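Local coordinates for Vpx protein (Simian immunodeficiency virus, PDB 4Z8L) that recruits the host restriction factor SAMHD1 to the DCAF1 (VPRBP) substrate receptor, and probably arrests infected cells in G2, at residues E34-F39 with M78-M82. Coordinates in Å, arbitrary orientation, origin at the centre of the assembly. Residues are numbered along the deposited sequence.
Sequences EARLHF and MYTHM. With ZN (zinc ion), chain G.
This contact is the zinc site of the three-helix Vpx/Vpr fold. It ties the end of helix 21-35 and the loop after it to the late turns of helix 63-84. Segment 34-39 leaves the helix in turns held by backbone hydrogen bonds from Leu37 N to Glu34 O (3.1 Å) and His38 N to Ala35 O (3.2 Å). Phe39 is extended (phi/psi -137/148). Segment 78-82 is regular helix. In register, Ala35 CA lies 7.0 Å from Met78 CA, and His38 CA lies 8.0 Å from His81 CA. Both histidines point toward the opposite segment, His38 with chi1 m and His81 with chi1 t. Zinc is bound by His38 ND1 at 2.0 Å and His81 NE2 at 2.1 Å. Cys86, beside both histidines, has been seen as a zinc ligand in this protein. The Phe39 ring turns its edge to the face of the His81 ring, with centroids 5.5 Å apart. Two methionines, each with all three chi angles m, fill the space between the two segments. Met78 CE meets Glu34 CG at 3.7 Å and His38 CD2 at 3.9 Å. Met78, Tyr79, Thr80 and Met82 also pack on the VPRBP chain, while Arg36 touches the SAMHD1 chain. Zinc thus joins the loop to helix 63-84. Met82 SD sits over the face of the His38 ring, 3.9 Å from His38 NE2.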
loop_
_atom_site.group_PDB
_atom_site.type_symbol
_atom_site.label_atom_id
_atom_site.label_comp_id
_atom_site.label_asym_id
_atom_site.label_seq_id
_atom_site.Cartn_x
_atom_site.Cartn_y
_atom_site.Cartn_z
ATOM N N GLU B 34 -9.676 4.756 -11.111
ATOM C CA GLU B 34 -9.118 5.472 -9.970
ATOM C C GLU B 34 -7.687 5.945 -10.225
ATOM O O GLU B 34 -7.298 7.028 -9.780
ATOM C CB GLU B 34 -9.161 4.596 -8.717
ATOM C CG GLU B 34 -8.560 5.253 -7.483
ATOM C CD GLU B 34 -9.596 5.949 -6.620
ATOM O OE1 GLU B 34 -10.793 5.610 -6.730
ATOM O OE2 GLU B 34 -9.209 6.838 -5.830
ATOM N N ALA B 35 -6.909 5.148 -10.949
ATOM C CA ALA B 35 -5.522 5.504 -11.228
ATOM C C ALA B 35 -5.400 6.661 -12.208
ATOM O O ALA B 35 -4.371 7.335 -12.243
ATOM C CB ALA B 35 -4.769 4.310 -11.756
ATOM N N ARG B 36 -6.438 6.903 -13.001
ATOM C CA ARG B 36 -6.398 8.044 -13.914
ATOM C C ARG B 36 -6.490 9.378 -13.165
ATOM O O ARG B 36 -6.322 10.445 -13.754
ATOM C CB ARG B 36 -7.491 7.940 -14.977
ATOM C CG ARG B 36 -7.105 6.997 -16.109
ATOM C CD ARG B 36 -8.291 6.613 -16.969
ATOM N NE ARG B 36 -9.368 7.590 -16.866
ATOM C CZ ARG B 36 -9.571 8.563 -17.747
ATOM N NH1 ARG B 36 -8.764 8.692 -18.793
ATOM N NH2 ARG B 36 -10.575 9.413 -17.582
ATOM N N LEU B 37 -6.769 9.307 -11.866
ATOM C CA LEU B 37 -6.864 10.494 -11.022
ATOM C C LEU B 37 -5.549 10.831 -10.307
ATOM O O LEU B 37 -5.515 11.761 -9.503
ATOM C CB LEU B 37 -7.967 10.324 -9.966
ATOM C CG LEU B 37 -9.437 10.614 -10.284
ATOM C CD1 LEU B 37 -9.996 9.668 -11.325
ATOM C CD2 LEU B 37 -10.266 10.548 -9.006
ATOM N N HIS B 38 -4.475 10.090 -10.585
ATOM C CA HIS B 38 -3.270 10.185 -9.750
ATOM C C HIS B 38 -1.896 10.231 -10.450
ATOM O O HIS B 38 -0.863 10.328 -9.780
ATOM C CB HIS B 38 -3.276 9.022 -8.749
ATOM C CG HIS B 38 -4.346 9.128 -7.702
ATOM N ND1 HIS B 38 -4.418 10.180 -6.815
ATOM C CD2 HIS B 38 -5.377 8.306 -7.391
ATOM C CE1 HIS B 38 -5.450 10.008 -6.007
ATOM N NE2 HIS B 38 -6.048 8.877 -6.336
ATOM N N PHE B 39 -1.883 10.149 -11.777
ATOM C CA PHE B 39 -0.640 10.084 -12.550
ATOM C C PHE B 39 -0.750 11.008 -13.806
ATOM O O PHE B 39 -1.841 11.264 -14.297
ATOM C CB PHE B 39 -0.324 8.632 -12.935
ATOM C CG PHE B 39 -0.191 7.688 -11.744
ATOM C CD1 PHE B 39 0.855 7.801 -10.828
ATOM C CD2 PHE B 39 -1.134 6.688 -11.541
ATOM C CE1 PHE B 39 0.944 6.928 -9.731
ATOM C CE2 PHE B 39 -1.046 5.822 -10.457
ATOM C CZ PHE B 39 -0.010 5.939 -9.554
ATOM N N MET B 78 -0.925 1.888 -6.676
ATOM C CA MET B 78 -1.913 2.642 -5.912
ATOM C C MET B 78 -1.579 2.611 -4.428
ATOM O O MET B 78 -1.685 3.627 -3.741
ATOM C CB MET B 78 -3.320 2.092 -6.150
ATOM C CG MET B 78 -3.951 2.542 -7.461
ATOM S SD MET B 78 -4.135 4.335 -7.559
ATOM C CE MET B 78 -5.140 4.653 -6.109
ATOM N N TYR B 79 -1.181 1.440 -3.940
ATOM C CA TYR B 79 -0.718 1.310 -2.564
ATOM C C TYR B 79 0.396 2.320 -2.304
ATOM O O TYR B 79 0.321 3.117 -1.362
ATOM C CB TYR B 79 -0.238 -0.117 -2.285
ATOM C CG TYR B 79 0.557 -0.269 -1.008
ATOM C CD1 TYR B 79 -0.075 -0.366 0.224
ATOM C CD2 TYR B 79 1.945 -0.321 -1.036
ATOM C CE1 TYR B 79 0.654 -0.505 1.392
ATOM C CE2 TYR B 79 2.681 -0.459 0.124
ATOM C CZ TYR B 79 2.032 -0.553 1.334
ATOM O OH TYR B 79 2.769 -0.692 2.486
ATOM N N THR B 80 1.416 2.287 -3.158
ATOM C CA THR B 80 2.563 3.181 -3.030
ATOM C C THR B 80 2.151 4.650 -2.992
ATOM O O THR B 80 2.516 5.373 -2.070
ATOM C CB THR B 80 3.555 2.985 -4.188
ATOM O OG1 THR B 80 4.084 1.653 -4.148
ATOM C CG2 THR B 80 4.696 3.986 -4.085
ATOM N N HIS B 81 1.395 5.081 -3.997
ATOM C CA HIS B 81 0.967 6.472 -4.112
ATOM C C HIS B 81 0.124 6.948 -2.937
ATOM O O HIS B 81 0.353 8.032 -2.403
ATOM C CB HIS B 81 0.181 6.683 -5.404
ATOM C CG HIS B 81 -0.347 8.075 -5.565
ATOM N ND1 HIS B 81 0.474 9.165 -5.760
ATOM C CD2 HIS B 81 -1.613 8.556 -5.550
ATOM C CE1 HIS B 81 -0.264 10.257 -5.864
ATOM N NE2 HIS B 81 -1.534 9.914 -5.742
ATOM N N MET B 82 -0.858 6.146 -2.540
ATOM C CA MET B 82 -1.746 6.550 -1.459
ATOM C C MET B 82 -1.008 6.568 -0.124
ATOM O O MET B 82 -1.311 7.385 0.745
ATOM C CB MET B 82 -2.964 5.629 -1.384
ATOM C CG MET B 82 -3.822 5.632 -2.641
ATOM S SD MET B 82 -4.186 7.278 -3.276
ATOM C CE MET B 82 -5.191 7.945 -1.957
HETATM ZN ZN ZN G . -3.106 11.337 -5.798
#